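Local structure of nigritoxine (5M41) at residues A[180-183]-A[184-188]; A[255-258]-A[259-262]; A[466-469]-A[470-474]; A[626-629]-A[630-634]. The protein is a bacterial toxin active against crustaceans and insects, with a new fold. All coordinates share one frame; numbering follows the deposited sequence.

Interaction 1: A[180-183]-A[184-188]; sequences ILVE and RLDYH
E183 and R184 stand at the junction of 180-183 and 184-188, two runs of one continuous helix, and each meets the other run mainly through backbone and CB. R184 N donates to I180 O at 2.8 Å, and R184 CB lies 3.4 Å from that same I180 O. E183 O accepts the last of the four i to i+4 bonds, from Y187 N at 3.1 Å with an N-H...O angle of 165°. Both long side chains then leave the contact. With CG anti to its carbonyl carbon (chi1 -73°), E183 runs back along the helix, and OE2 forms a salt bridge with K179 in the preceding turn. R184 instead has CG anti to the backbone N (chi1 166°) and bends at chi2; its NH2 pairs with E135, its NE bonds to T84, and NH1 lies in plane at the edge of the Y187 ring. This is the i to i+4 geometry of an alpha helix, in the middle of helix 177-191, which leads into the magnesium site of V189, E192 and D195; the D186 side chain is about 10 Å from that ion. V182 O is gripped twice, by D186 N at 3.0 Å and by a water at 2.8 Å. The same water donates to D186 OD1 at 2.7 Å, tying the carboxylate to the carbonyl one turn earlier. V182 and D186 run side by side and point the same way, CG1 reaching OD2 at 4.1 Å, while Y29, Q37 and Y41 touch the V182 side chain from helices 22-30 and 34-54.

Interaction 2: A[255-258]-A[259-262]; sequences AKYF and DLLV
L261 lays its CD1 methyl over one face of the Y257 ring, one helical turn along the chain. The CH-pi contact is evident from the 4.0 Å between L261 CD1 and the centroid of the Y257 ring, with the methyl 25° off the ring normal and displaced from the ring centre. Its sister methyl follows the ring outward, L261 CD2 standing 3.7 Å from Y257 OH. L260 adds a looser touch, CD2 to Y257 CE1 at 4.4 Å, approaching the ring obliquely. Different first torsions let the L261 methyls reach the ring: Y257 CG is anti to its backbone N (chi1 -177°), whereas L261 CG turns beside its own. The backbones of the same pair are joined by the bond from L261 N to Y257 O (3.0 Å). On another flank of the helix, D259 N donates to A255 O at 2.8 Å, and D259 CG comes within 3.1 Å of the same oxygen, folding the carboxylate back over the previous turn.

In the next shell, S210 bonds to Y257 OH, and F232 meets the Y257 ring at a moderate tilt. F43 and L40 of helix 34-54 touch Y257 and L261 respectively. R28 and R357 form salt bridges with D259 OD1 and OD2 respectively. Helix 253-264 therefore has a buried aromatic-aliphatic flank and a charged one: the two arginines probably offset the electrostatic cost of setting a carboxylate close to the A255 carbonyl.

Interaction 3: A[466-469]-A[470-474]; sequences LDLT and AAQKR
T469 and Q472 make the polar link that begins the short helix 470-473. T469 N donates to Q472 OE1 at 3.2 Å, with a nearly straight N-H...O angle of 165°, and it meets the amide oxygen in the carbonyl plane on a lone pair. T469 is the N-cap and Q472 the third helical residue, so this bond is one half of a capping box. The reciprocal half does not form: OG1 lies anti to the backbone N (chi1 -176°), and the methyl CG2 takes the inner place, 3.4 Å from Q472 N. The first helical backbone bond, K473 N to T469 O at 3.0 Å, closes the turn.

Apolar and mixed contacts accompany these bonds. Q472 stretches past the threonine methyl, its CG 3.5 Å from T469 CG2, and the two side chains cross at about a right angle. L468 crosses Q472 in the same manner, with L468 CB 3.7 Å from Q472 OE1. K473 runs back past the cap: its CG is 3.4 Å from T469 O, and its CE reaches L468 O at 3.7 Å.

The contact lies on the surface, where the loop after helix 444-457 turns into helix 470-473. V494, just before strand 496-500, touches L468, and E477 touches A471 and Q472. On the far end of the turn, K473 O receives a weak hydrogen bond from N704 of helix 688-704.

Interaction 4: A[626-629]-A[630-634]; sequences MEWL and VRKFK
W628 and R631 cross at about a right angle, the indole and guanidinium planes turned 84° apart. R631 NH2 comes within 3.8 Å of W628 CD1, approaching the indole obliquely. The bend of the arginine at chi3 (53°) folds its head back along the helix, bringing one guanidinium face over E627 O, which sits 4.1 Å above its centre; the E627 carboxylate is nearby but not in contact. At the six-membered end of the indole, K632 CB approaches W628 CZ3 at 3.9 Å, again obliquely, before the lysine chain leads away to a salt bridge with E602. R631 and K632 thus meet the two ends of one indole, which F618 also contacts edge-to-face.

The residues lie on helix 625-632, and the backbone bonding changes along it. R631 N donates to E627 O at 2.9 Å in ordinary alpha-helical fashion. K632 N is instead shared weakly between W628 O at 3.0 Å and L629 O at 3.3 Å, and K634 N bonds to R631 O three residues back.

The ring of F633 reaches the second of the carbonyls that K632 N binds weakly: F633 CD2 is 3.2 Å from L629 O. The aliphatic CD of K632 lies over the centre of one F633 face, and R553 of helix 546-555 makes a cation-pi contact with that ring. M626 and V630 touch F550 of the same helix.

How the interactions relate
All four contacts are local, each within a continuous run of chain, but they differ in setting. Interactions 2 and 4 are buried, interaction 1 is partly buried and interaction 3 lies at the surface. Interactions 1 and 2, with centres 21 Å apart, sit on one side of the molecule and both pack against helices 22-30 and 34-54; interactions 3 and 4, 27 Å apart between centres, lie on the other. The two buried helices set an aromatic ring against neighbouring side chains, by a methyl in interaction 2 and a guanidinium and lysine in interaction 4. What marks interaction 1 is a water bridging carbonyl and carboxylate; interaction 3 has half a capping box, the N3 glutamine accepting from the N-cap threonine's backbone.

Interaction 1: A[180-183]-A[184-188]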
loop_
_atom_site.group_PDB
_atom_site.type_symbol
_atom_site.label_atom_id
_atom_site.label_comp_id
_atom_site.label_asym_id
_atom_site.label_seq_id
_atom_site.Cartn_x
_atom_site.Cartn_y
_atom_site.Cartn_z
ATOM N N ILE A 180 -34.975 -5.419 26.873
ATOM C CA ILE A 180 -35.465 -6.781 27.105
ATOM C C ILE A 180 -35.066 -7.671 25.934
ATOM O O ILE A 180 -34.721 -8.827 26.140
ATOM C CB ILE A 180 -37.011 -6.859 27.348
ATOM C CG1 ILE A 180 -37.487 -6.007 28.551
ATOM C CG2 ILE A 180 -37.496 -8.315 27.548
ATOM C CD1 ILE A 180 -36.663 -6.159 29.801
ATOM N N LEU A 181 -35.153 -7.151 24.709
ATOM C CA LEU A 181 -34.757 -7.936 23.514
ATOM C C LEU A 181 -33.283 -8.304 23.511
ATOM O O LEU A 181 -32.914 -9.429 23.150
ATOM C CB LEU A 181 -35.107 -7.186 22.221
ATOM C CG LEU A 181 -36.604 -7.133 21.878
ATOM C CD1 LEU A 181 -36.892 -5.948 20.963
ATOM C CD2 LEU A 181 -37.083 -8.422 21.222
ATOM N N VAL A 182 -32.444 -7.355 23.892
ATOM C CA VAL A 182 -30.995 -7.617 24.052
ATOM C C VAL A 182 -30.783 -8.705 25.093
ATOM O O VAL A 182 -30.021 -9.659 24.852
ATOM C CB VAL A 182 -30.230 -6.336 24.447
ATOM C CG1 VAL A 182 -28.812 -6.645 24.976
ATOM C CG2 VAL A 182 -30.170 -5.396 23.238
ATOM N N GLU A 183 -31.477 -8.592 26.230
ATOM C CA GLU A 183 -31.273 -9.583 27.299
ATOM C C GLU A 183 -31.820 -10.940 26.859
ATOM O O GLU A 183 -31.266 -11.956 27.214
ATOM C CB GLU A 183 -31.905 -9.112 28.633
ATOM C CG GLU A 183 -31.100 -7.985 29.289
ATOM C CD GLU A 183 -31.908 -7.087 30.235
ATOM O OE1 GLU A 183 -33.148 -6.971 30.118
ATOM O OE2 GLU A 183 -31.277 -6.428 31.080
ATOM N N ARG A 184 -32.911 -10.950 26.096
ATOM C CA ARG A 184 -33.443 -12.218 25.562
ATOM C C ARG A 184 -32.465 -12.914 24.606
ATOM O O ARG A 184 -32.254 -14.115 24.696
ATOM C CB ARG A 184 -34.837 -12.001 24.913
ATOM C CG ARG A 184 -35.319 -13.164 24.050
ATOM C CD ARG A 184 -35.548 -14.452 24.836
ATOM N NE ARG A 184 -35.579 -15.573 23.913
ATOM C CZ ARG A 184 -35.962 -16.803 24.216
ATOM N NH1 ARG A 184 -36.339 -17.119 25.453
ATOM N NH2 ARG A 184 -35.932 -17.732 23.267
ATOM N N LEU A 185 -31.845 -12.158 23.704
ATOM C CA LEU A 185 -30.880 -12.732 22.777
ATOM C C LEU A 185 -29.667 -13.290 23.554
ATOM O O LEU A 185 -29.188 -14.393 23.282
ATOM C CB LEU A 185 -30.475 -11.680 21.719
ATOM C CG LEU A 185 -29.369 -12.057 20.727
ATOM C CD1 LEU A 185 -29.798 -13.326 19.972
ATOM C CD2 LEU A 185 -29.016 -10.917 19.761
ATOM N N ASP A 186 -29.164 -12.540 24.530
ATOM C CA ASP A 186 -28.053 -13.040 25.352
ATOM C C ASP A 186 -28.424 -14.381 26.019
ATOM O O ASP A 186 -27.652 -15.324 26.006
ATOM C CB ASP A 186 -27.675 -12.042 26.453
ATOM C CG ASP A 186 -26.903 -10.837 25.933
ATOM O OD1 ASP A 186 -26.327 -10.878 24.820
ATOM O OD2 ASP A 186 -26.890 -9.822 26.652
ATOM N N TYR A 187 -29.609 -14.454 26.606
ATOM C CA TYR A 187 -30.076 -15.691 27.203
ATOM C C TYR A 187 -30.179 -16.817 26.191
ATOM O O TYR A 187 -29.784 -17.942 26.461
ATOM C CB TYR A 187 -31.443 -15.471 27.859
ATOM C CG TYR A 187 -32.135 -16.746 28.302
ATOM C CD1 TYR A 187 -31.688 -17.458 29.418
ATOM C CD2 TYR A 187 -33.273 -17.211 27.630
ATOM C CE1 TYR A 187 -32.341 -18.624 29.836
ATOM C CE2 TYR A 187 -33.943 -18.371 28.044
ATOM C CZ TYR A 187 -33.477 -19.066 29.156
ATOM O OH TYR A 187 -34.144 -20.214 29.557
ATOM N N HIS A 188 -30.749 -16.530 25.033
ATOM C CA HIS A 188 -30.899 -17.554 23.988
ATOM C C HIS A 188 -29.560 -18.128 23.608
ATOM O O HIS A 188 -29.350 -19.360 23.590
ATOM C CB HIS A 188 -31.608 -16.940 22.783
ATOM C CG HIS A 188 -32.012 -17.934 21.727
ATOM N ND1 HIS A 188 -33.101 -17.756 20.950
ATOM C CD2 HIS A 188 -31.425 -19.134 21.314
ATOM C CE1 HIS A 188 -33.226 -18.802 20.093
ATOM N NE2 HIS A 188 -32.201 -19.643 20.311
HETATM O O HOH W 1 -27.900 -9.549 23.073
#

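Interaction 2: A[255-258]-A[259-262]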
loop_
_atom_site.group_PDB
_atom_site.type_symbol
_atom_site.label_atom_id
_atom_site.label_comp_id
_atom_site.label_asym_id
_atom_site.label_seq_id
_atom_site.Cartn_x
_atom_site.Cartn_y
_atom_site.Cartn_z
ATOM N N ALA A 255 -20.447 -3.849 7.888
ATOM C CA ALA A 255 -19.308 -3.421 8.722
ATOM C C ALA A 255 -19.335 -1.893 8.982
ATOM O O ALA A 255 -19.022 -1.413 10.098
ATOM C CB ALA A 255 -17.988 -3.821 8.081
ATOM N N LYS A 256 -19.704 -1.124 7.970
ATOM C CA LYS A 256 -19.864 0.335 8.185
ATOM C C LYS A 256 -20.925 0.609 9.269
ATOM O O LYS A 256 -20.732 1.447 10.141
ATOM C CB LYS A 256 -20.200 1.069 6.880
ATOM C CG LYS A 256 -20.294 2.595 7.038
ATOM C CD LYS A 256 -20.621 3.335 5.729
ATOM C CE LYS A 256 -22.028 2.997 5.252
ATOM N NZ LYS A 256 -22.249 3.296 3.810
ATOM N N TYR A 257 -22.025 -0.133 9.248
ATOM C CA TYR A 257 -23.070 0.074 10.255
ATOM C C TYR A 257 -22.574 -0.310 11.668
ATOM O O TYR A 257 -22.754 0.446 12.628
ATOM C CB TYR A 257 -24.363 -0.691 9.902
ATOM C CG TYR A 257 -25.472 -0.421 10.910
ATOM C CD1 TYR A 257 -25.778 0.898 11.286
ATOM C CD2 TYR A 257 -26.212 -1.474 11.497
ATOM C CE1 TYR A 257 -26.787 1.162 12.210
ATOM C CE2 TYR A 257 -27.216 -1.208 12.426
ATOM C CZ TYR A 257 -27.496 0.113 12.772
ATOM O OH TYR A 257 -28.473 0.411 13.693
ATOM N N PHE A 258 -21.923 -1.467 11.785
ATOM C CA PHE A 258 -21.347 -1.822 13.057
ATOM C C PHE A 258 -20.350 -0.778 13.548
ATOM O O PHE A 258 -20.362 -0.440 14.722
ATOM C CB PHE A 258 -20.671 -3.184 12.978
ATOM C CG PHE A 258 -21.613 -4.333 13.199
ATOM C CD1 PHE A 258 -22.252 -4.509 14.438
ATOM C CD2 PHE A 258 -21.864 -5.244 12.175
ATOM C CE1 PHE A 258 -23.116 -5.589 14.644
ATOM C CE2 PHE A 258 -22.707 -6.335 12.378
ATOM C CZ PHE A 258 -23.333 -6.512 13.617
ATOM N N ASP A 259 -19.511 -0.259 12.649
ATOM C CA ASP A 259 -18.535 0.774 13.021
ATOM C C ASP A 259 -19.267 2.018 13.569
ATOM O O ASP A 259 -18.814 2.667 14.513
ATOM C CB ASP A 259 -17.712 1.213 11.802
ATOM C CG ASP A 259 -16.704 0.165 11.329
ATOM O OD1 ASP A 259 -16.476 -0.854 12.028
ATOM O OD2 ASP A 259 -16.154 0.368 10.205
ATOM N N LEU A 260 -20.369 2.381 12.918
ATOM C CA LEU A 260 -21.166 3.526 13.355
ATOM C C LEU A 260 -21.736 3.318 14.764
ATOM O O LEU A 260 -21.732 4.242 15.590
ATOM C CB LEU A 260 -22.294 3.812 12.347
ATOM C CG LEU A 260 -23.183 5.009 12.774
ATOM C CD1 LEU A 260 -23.625 5.834 11.591
ATOM C CD2 LEU A 260 -24.403 4.542 13.573
ATOM N N LEU A 261 -22.255 2.117 15.020
ATOM C CA LEU A 261 -22.813 1.795 16.347
ATOM C C LEU A 261 -21.745 1.878 17.440
ATOM O O LEU A 261 -22.026 2.314 18.550
ATOM C CB LEU A 261 -23.462 0.413 16.369
ATOM C CG LEU A 261 -24.758 0.240 15.556
ATOM C CD1 LEU A 261 -25.160 -1.228 15.515
ATOM C CD2 LEU A 261 -25.883 1.059 16.184
ATOM N N VAL A 262 -20.524 1.445 17.120
ATOM C CA VAL A 262 -19.411 1.616 18.064
ATOM C C VAL A 262 -19.127 3.116 18.262
ATOM O O VAL A 262 -18.981 3.572 19.395
ATOM C CB VAL A 262 -18.151 0.843 17.618
ATOM C CG1 VAL A 262 -16.957 1.151 18.535
ATOM C CG2 VAL A 262 -18.414 -0.673 17.611
#

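Interaction 3: A[466-469]-A[470-474]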
loop_
_atom_site.group_PDB
_atom_site.type_symbol
_atom_site.label_atom_id
_atom_site.label_comp_id
_atom_site.label_asym_id
_atom_site.label_seq_id
_atom_site.Cartn_x
_atom_site.Cartn_y
_atom_site.Cartn_z
ATOM N N LEU A 466 33.134 -13.754 -17.993
ATOM C CA LEU A 466 34.558 -13.452 -18.169
ATOM C C LEU A 466 35.265 -13.326 -16.816
ATOM O O LEU A 466 34.655 -12.910 -15.829
ATOM C CB LEU A 466 34.739 -12.178 -19.003
ATOM C CG LEU A 466 34.324 -12.252 -20.476
ATOM C CD1 LEU A 466 33.865 -10.891 -20.981
ATOM C CD2 LEU A 466 35.447 -12.808 -21.342
ATOM N N ASP A 467 36.543 -13.696 -16.776
ATOM C CA ASP A 467 37.293 -13.738 -15.520
ATOM C C ASP A 467 38.354 -12.632 -15.464
ATOM O O ASP A 467 39.552 -12.883 -15.626
ATOM C CB ASP A 467 37.919 -15.124 -15.331
ATOM C CG ASP A 467 37.970 -15.554 -13.874
ATOM O OD1 ASP A 467 37.693 -14.726 -12.977
ATOM O OD2 ASP A 467 38.289 -16.736 -13.627
ATOM N N LEU A 468 37.897 -11.406 -15.221
ATOM C CA LEU A 468 38.743 -10.222 -15.358
ATOM C C LEU A 468 39.553 -9.910 -14.108
ATOM O O LEU A 468 39.127 -10.201 -12.983
ATOM C CB LEU A 468 37.901 -8.998 -15.741
ATOM C CG LEU A 468 36.903 -9.090 -16.900
ATOM C CD1 LEU A 468 36.108 -7.799 -16.992
ATOM C CD2 LEU A 468 37.586 -9.393 -18.229
ATOM N N THR A 469 40.721 -9.309 -14.318
ATOM C CA THR A 469 41.564 -8.858 -13.218
ATOM C C THR A 469 41.061 -7.523 -12.659
ATOM O O THR A 469 40.298 -6.806 -13.317
ATOM C CB THR A 469 43.055 -8.765 -13.625
ATOM O OG1 THR A 469 43.839 -8.403 -12.484
ATOM C CG2 THR A 469 43.278 -7.738 -14.730
ATOM N N ALA A 470 41.489 -7.207 -11.441
ATOM C CA ALA A 470 41.105 -5.975 -10.776
ATOM C C ALA A 470 41.595 -4.770 -11.571
ATOM O O ALA A 470 40.891 -3.767 -11.671
ATOM C CB ALA A 470 41.655 -5.944 -9.358
ATOM N N ALA A 471 42.791 -4.889 -12.156
ATOM C CA ALA A 471 43.389 -3.804 -12.936
ATOM C C ALA A 471 42.565 -3.474 -14.187
ATOM O O ALA A 471 42.368 -2.302 -14.507
ATOM C CB ALA A 471 44.834 -4.129 -13.299
ATOM N N GLN A 472 42.088 -4.510 -14.878
ATOM C CA GLN A 472 41.164 -4.351 -16.006
ATOM C C GLN A 472 39.841 -3.712 -15.576
ATOM O O GLN A 472 39.312 -2.851 -16.280
ATOM C CB GLN A 472 40.852 -5.701 -16.643
ATOM C CG GLN A 472 41.913 -6.237 -17.593
ATOM C CD GLN A 472 41.529 -7.597 -18.137
ATOM O OE1 GLN A 472 41.231 -8.520 -17.374
ATOM N NE2 GLN A 472 41.504 -7.722 -19.458
ATOM N N LYS A 473 39.313 -4.168 -14.440
ATOM C CA LYS A 473 38.080 -3.626 -13.859
ATOM C C LYS A 473 38.218 -2.159 -13.453
ATOM O O LYS A 473 37.279 -1.392 -13.620
ATOM C CB LYS A 473 37.638 -4.450 -12.647
ATOM C CG LYS A 473 37.018 -5.799 -12.988
ATOM C CD LYS A 473 36.923 -6.660 -11.733
ATOM C CE LYS A 473 36.267 -7.999 -12.014
ATOM N NZ LYS A 473 34.937 -7.829 -12.665
ATOM N N ARG A 474 39.381 -1.785 -12.919
ATOM C CA ARG A 474 39.684 -0.393 -12.548
ATOM C C ARG A 474 39.868 0.500 -13.783
ATOM O O ARG A 474 40.021 1.716 -13.657
ATOM C CB ARG A 474 40.969 -0.316 -11.703
ATOM C CG ARG A 474 40.926 -1.004 -10.346
ATOM C CD ARG A 474 42.022 -0.483 -9.425
ATOM N NE ARG A 474 43.360 -0.739 -9.959
ATOM C CZ ARG A 474 44.050 -1.864 -9.771
ATOM N NH1 ARG A 474 43.541 -2.857 -9.049
ATOM N NH2 ARG A 474 45.253 -1.996 -10.306
#

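Interaction 4: A[626-629]-A[630-634]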
loop_
_atom_site.group_PDB
_atom_site.type_symbol
_atom_site.label_atom_id
_atom_site.label_comp_id
_atom_site.label_asym_id
_atom_site.label_seq_id
_atom_site.Cartn_x
_atom_site.Cartn_y
_atom_site.Cartn_z
ATOM N N MET A 626 12.831 9.218 -13.493
ATOM C CA MET A 626 13.484 8.154 -14.236
ATOM C C MET A 626 14.113 8.681 -15.539
ATOM O O MET A 626 15.278 8.383 -15.860
ATOM C CB MET A 626 12.440 7.077 -14.530
ATOM C CG MET A 626 12.986 5.764 -15.029
ATOM S SD MET A 626 11.729 4.467 -14.939
ATOM C CE MET A 626 11.499 4.369 -13.194
ATOM N N GLU A 627 13.332 9.462 -16.285
ATOM C CA GLU A 627 13.814 10.074 -17.513
ATOM C C GLU A 627 14.964 11.027 -17.158
ATOM O O GLU A 627 15.990 11.058 -17.855
ATOM C CB GLU A 627 12.674 10.809 -18.240
ATOM C CG GLU A 627 11.641 9.873 -18.866
ATOM C CD GLU A 627 10.511 10.585 -19.604
ATOM O OE1 GLU A 627 10.299 11.790 -19.428
ATOM O OE2 GLU A 627 9.799 9.925 -20.372
ATOM N N TRP A 628 14.813 11.772 -16.057
ATOM C CA TRP A 628 15.837 12.739 -15.681
ATOM C C TRP A 628 17.168 12.068 -15.440
ATOM O O TRP A 628 18.208 12.567 -15.885
ATOM C CB TRP A 628 15.396 13.611 -14.495
ATOM C CG TRP A 628 16.329 14.775 -14.230
ATOM C CD1 TRP A 628 16.150 16.113 -14.583
ATOM C CD2 TRP A 628 17.638 14.734 -13.562
ATOM N NE1 TRP A 628 17.224 16.873 -14.174
ATOM C CE2 TRP A 628 18.151 16.105 -13.575
ATOM C CE3 TRP A 628 18.409 13.727 -12.984
ATOM C CZ2 TRP A 628 19.379 16.437 -13.010
ATOM C CZ3 TRP A 628 19.646 14.071 -12.422
ATOM C CH2 TRP A 628 20.115 15.390 -12.440
ATOM N N LEU A 629 17.152 10.931 -14.744
ATOM C CA LEU A 629 18.385 10.227 -14.359
ATOM C C LEU A 629 19.090 9.541 -15.536
ATOM O O LEU A 629 20.322 9.552 -15.628
ATOM C CB LEU A 629 18.096 9.206 -13.244
ATOM C CG LEU A 629 17.765 9.846 -11.884
ATOM C CD1 LEU A 629 17.101 8.853 -10.925
ATOM C CD2 LEU A 629 19.021 10.471 -11.275
ATOM N N VAL A 630 18.306 8.942 -16.422
ATOM C CA VAL A 630 18.840 8.351 -17.631
ATOM C C VAL A 630 19.464 9.473 -18.462
ATOM O O VAL A 630 20.577 9.326 -18.943
ATOM C CB VAL A 630 17.747 7.583 -18.423
ATOM C CG1 VAL A 630 18.220 7.240 -19.836
ATOM C CG2 VAL A 630 17.359 6.310 -17.671
ATOM N N ARG A 631 18.765 10.603 -18.591
ATOM C CA ARG A 631 19.255 11.712 -19.414
ATOM C C ARG A 631 20.518 12.364 -18.836
ATOM O O ARG A 631 21.316 12.937 -19.575
ATOM C CB ARG A 631 18.144 12.737 -19.633
ATOM C CG ARG A 631 18.501 13.906 -20.540
ATOM C CD ARG A 631 17.295 14.801 -20.789
ATOM N NE ARG A 631 16.661 15.232 -19.542
ATOM C CZ ARG A 631 15.403 14.950 -19.202
ATOM N NH1 ARG A 631 14.627 14.256 -20.020
ATOM N NH2 ARG A 631 14.912 15.376 -18.049
ATOM N N LYS A 632 20.714 12.251 -17.519
ATOM C CA LYS A 632 21.876 12.844 -16.845
ATOM C C LYS A 632 23.182 12.339 -17.464
ATOM O O LYS A 632 24.117 13.117 -17.644
ATOM C CB LYS A 632 21.805 12.604 -15.315
ATOM C CG LYS A 632 23.067 12.852 -14.485
ATOM C CD LYS A 632 23.829 11.549 -14.249
ATOM C CE LYS A 632 25.187 11.800 -13.619
ATOM N NZ LYS A 632 26.139 10.652 -13.770
ATOM N N PHE A 633 23.217 11.062 -17.832
ATOM C CA PHE A 633 24.426 10.436 -18.359
ATOM C C PHE A 633 24.825 10.911 -19.778
ATOM O O PHE A 633 25.928 10.619 -20.234
ATOM C CB PHE A 633 24.292 8.911 -18.295
ATOM C CG PHE A 633 24.308 8.371 -16.883
ATOM C CD1 PHE A 633 25.508 8.180 -16.211
ATOM C CD2 PHE A 633 23.117 8.079 -16.223
ATOM C CE1 PHE A 633 25.520 7.686 -14.919
ATOM C CE2 PHE A 633 23.119 7.617 -14.914
ATOM C CZ PHE A 633 24.322 7.419 -14.259
ATOM N N LYS A 634 23.921 11.652 -20.433
ATOM C CA LYS A 634 24.109 12.206 -21.776
ATOM C C LYS A 634 24.312 13.708 -21.719
ATOM O O LYS A 634 24.492 14.346 -22.754
ATOM C CB LYS A 634 22.872 11.935 -22.634
ATOM C CG LYS A 634 22.550 10.464 -22.859
ATOM C CD LYS A 634 21.103 10.315 -23.311
ATOM C CE LYS A 634 20.853 8.915 -23.850
ATOM N NZ LYS A 634 19.517 8.421 -23.429
#